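Local atomic coordinates of periplasmic His/Glu/Gln/Arg/opine family-binding protein (Silicibacter pomeroyi, PDB entry 3I6V), a protein that binds lysine in the cleft between its two lobes and probably serves as the periplasmic solute receptor of an amino-acid ABC transporter. Residues E12-P17 / A132-T137; P17-N22 / I68-S73; N51-I56 / Q112-Q117. One frame throughout, in Å; residues are numbered along the deposited sequence.

Contact 1: E12-P17 / A132-T137; sequences EGAYPP and ATPEET. With LYS (lysine), chain B.
Pro134 sets the CG corner of its ring 3.8 Å from CD1 of Tyr15, the two side chains crossing at about a right angle. From Tyr15 CB outward, one side of the residue is given over to the bound lysine. CG, anti to the backbone N (chi1 -169°), starts the ring beside the ligand's amine, and CG and CD1 lie nearer to NZ than CB does. NZ stands 3.2 Å above the ring plane, over its centre, the geometry of a cation-pi contact. Farther out CE2 and CZ run under the ligand's aliphatic chain, with CZ 3.5 Å from its CD, and OH ends beside the same CD and the ligand CB. The two segments face each other across the cleft of a family 3 solute-binding protein, 132-137 leading into helix 134-142 of the second lobe. That helix opens with a capping box: Glu136 N donates to Thr133 OG1 at 3.2 Å, and Thr133 N meets Glu136 OE1 from above the carboxylate plane. Pro134 comes straight after the N-cap, and its CG also sits 3.3 Å from Ala14 O. A water bridges the same carbonyl to Glu135 N. Glu12, fully extended, approaches Pro134 tip to tip, its OE2 3.5 Å from the proline CD. OE2 also accepts from Gln112 NE2, while OE1 takes a hydrogen bond of 2.7 Å from the ligand's NZ.

Contact 2: P17-N22 / I68-S73; sequences PYNFIN and IIAGMS. With LYS (lysine), chain B.
At a classic beta bulge, where Tyr18 and Asn19 both face Tyr15, the two side chains meet Gly71 and Ala70 in the ligand-binding loop that follows strand 67-68. The bulge belongs to the small antiparallel sheet near the start of the chain, and the contact made there is buried. Tyr18 presents CD2 to the backbone, 4.1 Å from Gly71 CA. Gly71 has a positive phi of 54°, and a CB built on it would point at Tyr18 and come within about 3.5 Å of that CD2, a tight fit. The Tyr18 ring also stacks on Tyr15, and its OH is hydrogen-bonded to Asp152. The amide of Asn19 brings ND2 to 3.5 Å from Ala70 CA. ND2 gives one hydrogen bond to a water at 2.9 Å, and this water in turn makes a weak bond of 2.7 Å to Ala70 O. Glu31 ties the two sides together more directly, since one of its carboxylate oxygens accepts from Asn19 ND2 and the other from Gly71 N. Farther along, the same loop offers its polar groups to the amino-acid head of the ligand. The ligand's N donates to Gly71 O at 3.0 Å and to Ser73 OG at 2.9 Å. Ser73 N gives a fairly straight bond, 164° at its hydrogen, to the ligand's carboxylate O at 2.8 Å.

Contact 3: N51-I56 / Q112-Q117; sequences NDWDSI and QTATIQ. With LYS (lysine), chain B.
Trp53 and Gln112 both carry CG anti to the backbone N (chi1 -179° for Trp53), which starts each side chain toward the other segment; the glutamine chain then runs on extended. The amide CD comes over one face of the indole, its plane 35° from the ring plane, with NE2 3.4 Å from Trp53 CB. The ligand's CE lies over the same face, 3.6 Å above it and offset toward the rim, while Ile56 CG2 covers the opposite face. Gln112 OE1 accepts from the ligand's NZ at 2.7 Å. At the indole edge NE1 donates to Ala114 O at 3.0 Å, moderately bent at 149° and arriving above the carbonyl plane. This is a lobe-to-lobe contact of the two-lobed binding-protein fold, made at the start of helix 116-123. An alanine in place of Trp53 would probably leave Ala114 O with its Arg78 partner but not the indole N-H, and open a gap beside the ligand's aliphatic chain. Thr115 is the N-cap of that helix, its OG1 accepting from Ala118 N and donating to Gln112 O, and its CG2 lies 3.7 Å from Trp53 NE1. One residue on, Ile116 N donates to the ligand's OXT at 2.8 Å, where the helix end is likely to favour the negative carboxylate.

How the contacts relate
From the N terminus, the chain passes through 12-17 and 17-22, which share Pro17 and begin contacts 1 and 2. It then reaches 51-56, which opens contact 3, before 68-73 closes contact 2, so contacts 2 and 3 cross. Beyond the passage into the second lobe, 112-117 closes contact 3, and 132-137 closes contact 1, whose long loop encloses both others. Contact 2 stays within the first lobe, joining the small sheet to the ligand-binding loop; contacts 1 and 3 span the cleft, each to the start of a helix. Met72 CE packs on Trp53 CH2 between contacts 2 and 3, Gln112 NE2 bonds to Ala132 O between 3 and 1, and all three surround one lysine.

Contact 1: E12-P17 / A132-T137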
loop_
_atom_site.group_PDB
_atom_site.type_symbol
_atom_site.label_atom_id
_atom_site.label_comp_id
_atom_site.label_asym_id
_atom_site.label_seq_id
_atom_site.Cartn_x
_atom_site.Cartn_y
_atom_site.Cartn_z
ATOM N N GLU A 12 6.998 0.660 5.003
ATOM C CA GLU A 12 7.591 -0.593 4.575
ATOM C C GLU A 12 8.929 -0.357 3.828
ATOM O O GLU A 12 9.848 -1.135 3.979
ATOM C CB GLU A 12 6.631 -1.347 3.654
ATOM C CG GLU A 12 7.076 -2.746 3.286
ATOM C CD GLU A 12 6.100 -3.484 2.331
ATOM O OE1 GLU A 12 5.143 -2.871 1.793
ATOM O OE2 GLU A 12 6.314 -4.688 2.105
ATOM N N GLY A 13 8.988 0.673 2.992
ATOM C CA GLY A 13 10.208 0.960 2.224
ATOM C C GLY A 13 10.458 -0.030 1.091
ATOM O O GLY A 13 11.598 -0.200 0.637
ATOM N N ALA A 14 9.397 -0.667 0.607
ATOM C CA ALA A 14 9.534 -1.686 -0.428
ATOM C C ALA A 14 8.304 -1.782 -1.310
ATOM O O ALA A 14 7.989 -2.842 -1.835
ATOM C CB ALA A 14 9.883 -3.062 0.209
ATOM N N TYR A 15 7.619 -0.666 -1.507
ATOM C CA TYR A 15 6.321 -0.741 -2.170
ATOM C C TYR A 15 6.146 0.430 -3.122
ATOM O O TYR A 15 5.269 1.279 -2.909
ATOM C CB TYR A 15 5.212 -0.773 -1.083
ATOM C CG TYR A 15 3.819 -1.101 -1.575
ATOM C CD1 TYR A 15 3.605 -2.095 -2.562
ATOM C CD2 TYR A 15 2.707 -0.431 -1.045
ATOM C CE1 TYR A 15 2.295 -2.427 -3.000
ATOM C CE2 TYR A 15 1.390 -0.753 -1.480
ATOM C CZ TYR A 15 1.207 -1.741 -2.465
ATOM O OH TYR A 15 -0.051 -2.056 -2.886
ATOM N N PRO A 16 7.005 0.504 -4.186
ATOM C CA PRO A 16 6.910 1.663 -5.081
ATOM C C PRO A 16 5.606 1.638 -5.911
ATOM O O PRO A 16 5.093 0.565 -6.267
ATOM C CB PRO A 16 8.172 1.524 -5.989
ATOM C CG PRO A 16 8.488 0.059 -5.961
ATOM C CD PRO A 16 8.101 -0.417 -4.566
ATOM N N PRO A 17 5.045 2.801 -6.218
ATOM C CA PRO A 17 5.507 4.123 -5.947
ATOM C C PRO A 17 4.976 4.704 -4.613
ATOM O O PRO A 17 5.252 5.873 -4.324
ATOM C CB PRO A 17 4.954 4.912 -7.151
ATOM C CG PRO A 17 3.708 4.221 -7.504
ATOM C CD PRO A 17 3.816 2.808 -7.030
ATOM N N ALA A 132 6.775 -12.474 1.693
ATOM C CA ALA A 132 7.025 -11.374 2.637
ATOM C C ALA A 132 7.018 -10.006 1.974
ATOM O O ALA A 132 6.597 -9.019 2.596
ATOM C CB ALA A 132 8.373 -11.616 3.400
ATOM N N THR A 133 7.477 -9.904 0.725
ATOM C CA THR A 133 7.642 -8.580 0.122
ATOM C C THR A 133 6.924 -8.521 -1.207
ATOM O O THR A 133 6.671 -9.571 -1.804
ATOM C CB THR A 133 9.147 -8.229 -0.128
ATOM O OG1 THR A 133 9.630 -9.051 -1.198
ATOM C CG2 THR A 133 10.019 -8.403 1.163
ATOM N N PRO A 134 6.612 -7.312 -1.704
ATOM C CA PRO A 134 5.933 -7.225 -2.997
ATOM C C PRO A 134 6.821 -7.749 -4.159
ATOM O O PRO A 134 6.357 -8.481 -5.047
ATOM C CB PRO A 134 5.698 -5.726 -3.148
ATOM C CG PRO A 134 5.634 -5.201 -1.686
ATOM C CD PRO A 134 6.790 -5.981 -1.097
ATOM N N GLU A 135 8.107 -7.402 -4.136
ATOM C CA GLU A 135 8.983 -7.881 -5.199
ATOM C C GLU A 135 9.038 -9.408 -5.289
ATOM O O GLU A 135 9.144 -9.942 -6.381
ATOM C CB GLU A 135 10.395 -7.273 -5.102
ATOM C CG GLU A 135 11.318 -7.667 -6.335
ATOM C CD GLU A 135 10.699 -7.408 -7.759
ATOM O OE1 GLU A 135 9.919 -6.414 -7.969
ATOM O OE2 GLU A 135 11.026 -8.223 -8.687
ATOM N N GLU A 136 8.967 -10.113 -4.171
ATOM C CA GLU A 136 8.974 -11.586 -4.190
ATOM C C GLU A 136 7.761 -12.209 -4.920
ATOM O O GLU A 136 7.871 -13.270 -5.560
ATOM C CB GLU A 136 9.087 -12.159 -2.774
ATOM C CG GLU A 136 10.516 -12.092 -2.183
ATOM C CD GLU A 136 10.546 -12.127 -0.642
ATOM O OE1 GLU A 136 9.503 -12.361 0.005
ATOM O OE2 GLU A 136 11.643 -11.900 -0.062
ATOM N N THR A 137 6.604 -11.563 -4.807
ATOM C CA THR A 137 5.419 -12.002 -5.565
ATOM C C THR A 137 5.622 -11.843 -7.064
ATOM O O THR A 137 5.160 -12.680 -7.833
ATOM C CB THR A 137 4.103 -11.248 -5.141
ATOM O OG1 THR A 137 4.151 -9.880 -5.573
ATOM C CG2 THR A 137 3.928 -11.296 -3.617
HETATM N N LYS B . -3.633 -2.173 0.245
HETATM C CA LYS B . -3.415 -3.644 0.439
HETATM C C LYS B . -3.598 -4.035 1.888
HETATM O O LYS B . -3.735 -3.139 2.733
HETATM C CB LYS B . -2.000 -4.050 -0.045
HETATM C CG LYS B . -0.845 -3.485 0.782
HETATM C CD LYS B . 0.524 -3.905 0.144
HETATM C CE LYS B . 1.766 -3.431 0.985
HETATM N NZ LYS B . 3.080 -3.783 0.239
HETATM O OXT LYS B . -3.589 -5.250 2.237
HETATM O O HOH W 1 9.274 -5.099 -3.003
#

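Contact 2: P17-N22 / I68-S73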
loop_
_atom_site.group_PDB
_atom_site.type_symbol
_atom_site.label_atom_id
_atom_site.label_comp_id
_atom_site.label_asym_id
_atom_site.label_seq_id
_atom_site.Cartn_x
_atom_site.Cartn_y
_atom_site.Cartn_z
ATOM N N PRO A 17 5.045 2.801 -6.218
ATOM C CA PRO A 17 5.507 4.123 -5.947
ATOM C C PRO A 17 4.976 4.704 -4.613
ATOM O O PRO A 17 5.252 5.873 -4.324
ATOM C CB PRO A 17 4.954 4.912 -7.151
ATOM C CG PRO A 17 3.708 4.221 -7.504
ATOM C CD PRO A 17 3.816 2.808 -7.030
ATOM N N TYR A 18 4.229 3.916 -3.826
ATOM C CA TYR A 18 3.753 4.401 -2.518
ATOM C C TYR A 18 4.916 4.777 -1.597
ATOM O O TYR A 18 4.983 5.899 -1.076
ATOM C CB TYR A 18 2.933 3.302 -1.806
ATOM C CG TYR A 18 1.701 2.873 -2.547
ATOM C CD1 TYR A 18 1.755 1.824 -3.474
ATOM C CD2 TYR A 18 0.472 3.502 -2.315
ATOM C CE1 TYR A 18 0.592 1.400 -4.178
ATOM C CE2 TYR A 18 -0.717 3.091 -3.004
ATOM C CZ TYR A 18 -0.641 2.037 -3.914
ATOM O OH TYR A 18 -1.778 1.621 -4.583
ATOM N N ASN A 19 5.798 3.808 -1.369
ATOM C CA ASN A 19 6.969 3.994 -0.528
ATOM C C ASN A 19 8.155 3.101 -0.984
ATOM O O ASN A 19 7.961 1.997 -1.521
ATOM C CB ASN A 19 6.639 3.747 0.952
ATOM C CG ASN A 19 6.184 2.322 1.223
ATOM O OD1 ASN A 19 7.019 1.408 1.397
ATOM N ND2 ASN A 19 4.862 2.117 1.290
ATOM N N PHE A 20 9.376 3.592 -0.785
ATOM C CA PHE A 20 10.583 2.805 -1.139
ATOM C C PHE A 20 11.815 3.453 -0.507
ATOM O O PHE A 20 11.729 4.591 -0.051
ATOM C CB PHE A 20 10.712 2.577 -2.675
ATOM C CG PHE A 20 10.874 3.838 -3.493
ATOM C CD1 PHE A 20 9.768 4.532 -3.955
ATOM C CD2 PHE A 20 12.150 4.293 -3.861
ATOM C CE1 PHE A 20 9.915 5.701 -4.715
ATOM C CE2 PHE A 20 12.321 5.442 -4.635
ATOM C CZ PHE A 20 11.207 6.161 -5.064
ATOM N N ILE A 21 12.929 2.720 -0.429
ATOM C CA ILE A 21 14.189 3.296 0.039
ATOM C C ILE A 21 14.972 3.674 -1.218
ATOM O O ILE A 21 15.222 2.826 -2.068
ATOM C CB ILE A 21 15.013 2.302 0.898
ATOM C CG1 ILE A 21 14.161 1.709 2.029
ATOM C CG2 ILE A 21 16.360 2.964 1.403
ATOM C CD1 ILE A 21 13.575 2.751 3.023
ATOM N N ASN A 22 15.297 4.958 -1.371
ATOM C CA ASN A 22 16.025 5.391 -2.552
ATOM C C ASN A 22 17.525 5.032 -2.441
ATOM O O ASN A 22 17.969 4.460 -1.450
ATOM C CB ASN A 22 15.732 6.881 -2.904
ATOM C CG ASN A 22 16.269 7.871 -1.870
ATOM O OD1 ASN A 22 17.213 7.586 -1.104
ATOM N ND2 ASN A 22 15.678 9.062 -1.859
ATOM N N ILE A 68 1.529 4.182 10.840
ATOM C CA ILE A 68 1.813 3.375 9.647
ATOM C C ILE A 68 1.327 4.157 8.439
ATOM O O ILE A 68 0.157 4.515 8.389
ATOM C CB ILE A 68 1.120 2.004 9.708
ATOM C CG1 ILE A 68 1.697 1.179 10.861
ATOM C CG2 ILE A 68 1.273 1.244 8.369
ATOM C CD1 ILE A 68 0.894 -0.117 11.121
ATOM N N ILE A 69 2.232 4.480 7.510
ATOM C CA ILE A 69 1.844 5.112 6.265
ATOM C C ILE A 69 2.566 4.291 5.180
ATOM O O ILE A 69 3.757 4.497 4.905
ATOM C CB ILE A 69 2.165 6.632 6.257
ATOM C CG1 ILE A 69 1.677 7.311 4.969
ATOM C CG2 ILE A 69 3.678 6.915 6.576
ATOM C CD1 ILE A 69 1.877 8.869 4.988
ATOM N N ALA A 70 1.864 3.295 4.645
ATOM C CA ALA A 70 2.521 2.179 3.954
ATOM C C ALA A 70 1.535 1.481 3.026
ATOM O O ALA A 70 1.464 0.247 2.996
ATOM C CB ALA A 70 3.099 1.157 5.003
ATOM N N GLY A 71 0.763 2.270 2.282
ATOM C CA GLY A 71 -0.246 1.738 1.340
ATOM C C GLY A 71 -1.239 0.756 1.960
ATOM O O GLY A 71 -1.708 -0.149 1.281
ATOM N N MET A 72 -1.567 0.951 3.240
ATOM C CA MET A 72 -2.388 -0.017 4.014
ATOM C C MET A 72 -3.868 0.354 3.850
ATOM O O MET A 72 -4.251 1.454 4.232
ATOM C CB MET A 72 -2.035 0.038 5.510
ATOM C CG MET A 72 -2.788 -1.035 6.425
ATOM S SD MET A 72 -2.247 -1.073 8.143
ATOM C CE MET A 72 -0.838 -2.135 7.950
ATOM N N SER A 73 -4.664 -0.560 3.296
ATOM C CA SER A 73 -6.099 -0.368 3.187
ATOM C C SER A 73 -6.772 -0.366 4.543
ATOM O O SER A 73 -6.426 -1.165 5.439
ATOM C CB SER A 73 -6.718 -1.492 2.354
ATOM O OG SER A 73 -6.292 -1.370 0.992
HETATM N N LYS B . -3.633 -2.173 0.245
HETATM C CA LYS B . -3.415 -3.644 0.439
HETATM C C LYS B . -3.598 -4.035 1.888
HETATM O O LYS B . -3.735 -3.139 2.733
HETATM C CB LYS B . -2.000 -4.050 -0.045
HETATM C CG LYS B . -0.845 -3.485 0.782
HETATM C CD LYS B . 0.524 -3.905 0.144
HETATM C CE LYS B . 1.766 -3.431 0.985
HETATM N NZ LYS B . 3.080 -3.783 0.239
HETATM O OXT LYS B . -3.589 -5.250 2.237
HETATM O O HOH W 2 3.890 -0.492 2.000
#

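Contact 3: N51-I56 / Q112-Q117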
loop_
_atom_site.group_PDB
_atom_site.type_symbol
_atom_site.label_atom_id
_atom_site.label_comp_id
_atom_site.label_asym_id
_atom_site.label_seq_id
_atom_site.Cartn_x
_atom_site.Cartn_y
_atom_site.Cartn_z
ATOM N N ASN A 51 10.070 -0.528 8.384
ATOM C CA ASN A 51 9.746 -1.769 9.071
ATOM C C ASN A 51 9.172 -2.753 8.064
ATOM O O ASN A 51 8.420 -2.329 7.192
ATOM C CB ASN A 51 8.712 -1.506 10.206
ATOM C CG ASN A 51 8.629 -2.651 11.185
ATOM O OD1 ASN A 51 9.239 -2.603 12.241
ATOM N ND2 ASN A 51 7.912 -3.698 10.832
ATOM N N ASP A 52 9.495 -4.047 8.178
ATOM C CA ASP A 52 8.959 -5.023 7.231
ATOM C C ASP A 52 7.420 -5.074 7.399
ATOM O O ASP A 52 6.877 -4.866 8.506
ATOM C CB ASP A 52 9.532 -6.446 7.465
ATOM C CG ASP A 52 11.063 -6.546 7.190
ATOM O OD1 ASP A 52 11.675 -7.504 7.681
ATOM O OD2 ASP A 52 11.645 -5.679 6.508
ATOM N N TRP A 53 6.760 -5.380 6.293
ATOM C CA TRP A 53 5.301 -5.470 6.244
ATOM C C TRP A 53 4.732 -6.482 7.233
ATOM O O TRP A 53 3.786 -6.161 7.954
ATOM C CB TRP A 53 4.839 -5.773 4.818
ATOM C CG TRP A 53 3.337 -5.849 4.723
ATOM C CD1 TRP A 53 2.579 -6.984 4.756
ATOM C CD2 TRP A 53 2.419 -4.747 4.676
ATOM N NE1 TRP A 53 1.241 -6.662 4.685
ATOM C CE2 TRP A 53 1.117 -5.295 4.629
ATOM C CE3 TRP A 53 2.577 -3.341 4.621
ATOM C CZ2 TRP A 53 -0.033 -4.495 4.541
ATOM C CZ3 TRP A 53 1.435 -2.538 4.528
ATOM C CH2 TRP A 53 0.148 -3.117 4.482
ATOM N N ASP A 54 5.331 -7.678 7.309
ATOM C CA ASP A 54 4.839 -8.765 8.185
ATOM C C ASP A 54 4.641 -8.333 9.631
ATOM O O ASP A 54 3.690 -8.764 10.307
ATOM C CB ASP A 54 5.796 -9.974 8.175
ATOM C CG ASP A 54 5.884 -10.647 6.801
ATOM O OD1 ASP A 54 5.142 -10.227 5.886
ATOM O OD2 ASP A 54 6.712 -11.596 6.617
ATOM N N SER A 55 5.503 -7.452 10.108
ATOM C CA SER A 55 5.437 -7.081 11.509
ATOM C C SER A 55 5.076 -5.582 11.696
ATOM O O SER A 55 5.238 -5.062 12.782
ATOM C CB SER A 55 6.810 -7.397 12.165
ATOM O OG SER A 55 7.835 -6.631 11.520
ATOM N N ILE A 56 4.592 -4.895 10.652
ATOM C CA ILE A 56 4.398 -3.437 10.733
ATOM C C ILE A 56 3.287 -3.051 11.728
ATOM O O ILE A 56 3.378 -2.011 12.397
ATOM C CB ILE A 56 4.200 -2.789 9.324
ATOM C CG1 ILE A 56 4.548 -1.304 9.357
ATOM C CG2 ILE A 56 2.777 -3.121 8.720
ATOM C CD1 ILE A 56 4.891 -0.732 7.952
ATOM N N GLN A 112 1.197 -11.025 -1.431
ATOM C CA GLN A 112 1.922 -10.643 -0.227
ATOM C C GLN A 112 1.202 -11.064 1.049
ATOM O O GLN A 112 -0.032 -10.904 1.180
ATOM C CB GLN A 112 2.220 -9.138 -0.219
ATOM C CG GLN A 112 3.038 -8.689 1.026
ATOM C CD GLN A 112 3.533 -7.257 0.933
ATOM O OE1 GLN A 112 2.956 -6.437 0.246
ATOM N NE2 GLN A 112 4.625 -6.964 1.613
ATOM N N THR A 113 1.978 -11.560 2.014
ATOM C CA THR A 113 1.450 -11.949 3.314
ATOM C C THR A 113 0.736 -10.789 4.010
ATOM O O THR A 113 1.115 -9.646 3.827
ATOM C CB THR A 113 2.591 -12.420 4.273
ATOM O OG1 THR A 113 3.361 -13.432 3.613
ATOM C CG2 THR A 113 2.021 -13.043 5.467
ATOM N N ALA A 114 -0.278 -11.100 4.807
ATOM C CA ALA A 114 -0.985 -10.084 5.611
ATOM C C ALA A 114 -1.587 -8.943 4.784
ATOM O O ALA A 114 -1.520 -7.787 5.203
ATOM C CB ALA A 114 -0.047 -9.499 6.755
ATOM N N THR A 115 -2.157 -9.259 3.617
ATOM C CA THR A 115 -2.818 -8.231 2.807
ATOM C C THR A 115 -4.266 -8.636 2.491
ATOM O O THR A 115 -4.645 -9.810 2.620
ATOM C CB THR A 115 -2.105 -7.996 1.443
ATOM O OG1 THR A 115 -2.077 -9.206 0.705
ATOM C CG2 THR A 115 -0.655 -7.421 1.635
ATOM N N ILE A 116 -5.052 -7.672 2.028
ATOM C CA ILE A 116 -6.432 -7.980 1.644
ATOM C C ILE A 116 -6.406 -8.891 0.430
ATOM O O ILE A 116 -7.305 -9.724 0.252
ATOM C CB ILE A 116 -7.253 -6.706 1.407
ATOM C CG1 ILE A 116 -6.661 -5.868 0.265
ATOM C CG2 ILE A 116 -7.300 -5.884 2.710
ATOM C CD1 ILE A 116 -7.278 -4.495 0.092
ATOM N N GLN A 117 -5.347 -8.759 -0.383
ATOM C CA GLN A 117 -5.211 -9.592 -1.604
ATOM C C GLN A 117 -4.971 -11.035 -1.226
ATOM O O GLN A 117 -5.629 -11.942 -1.762
ATOM C CB GLN A 117 -4.128 -9.048 -2.559
ATOM C CG GLN A 117 -4.573 -7.765 -3.297
ATOM C CD GLN A 117 -4.350 -6.510 -2.456
ATOM O OE1 GLN A 117 -3.737 -6.585 -1.384
ATOM N NE2 GLN A 117 -4.851 -5.351 -2.930
HETATM N N LYS B . -3.633 -2.173 0.245
HETATM C CA LYS B . -3.415 -3.644 0.439
HETATM C C LYS B . -3.598 -4.035 1.888
HETATM O O LYS B . -3.735 -3.139 2.733
HETATM C CB LYS B . -2.000 -4.050 -0.045
HETATM C CG LYS B . -0.845 -3.485 0.782
HETATM C CD LYS B . 0.524 -3.905 0.144
HETATM C CE LYS B . 1.766 -3.431 0.985
HETATM N NZ LYS B . 3.080 -3.783 0.239
HETATM O OXT LYS B . -3.589 -5.250 2.237
#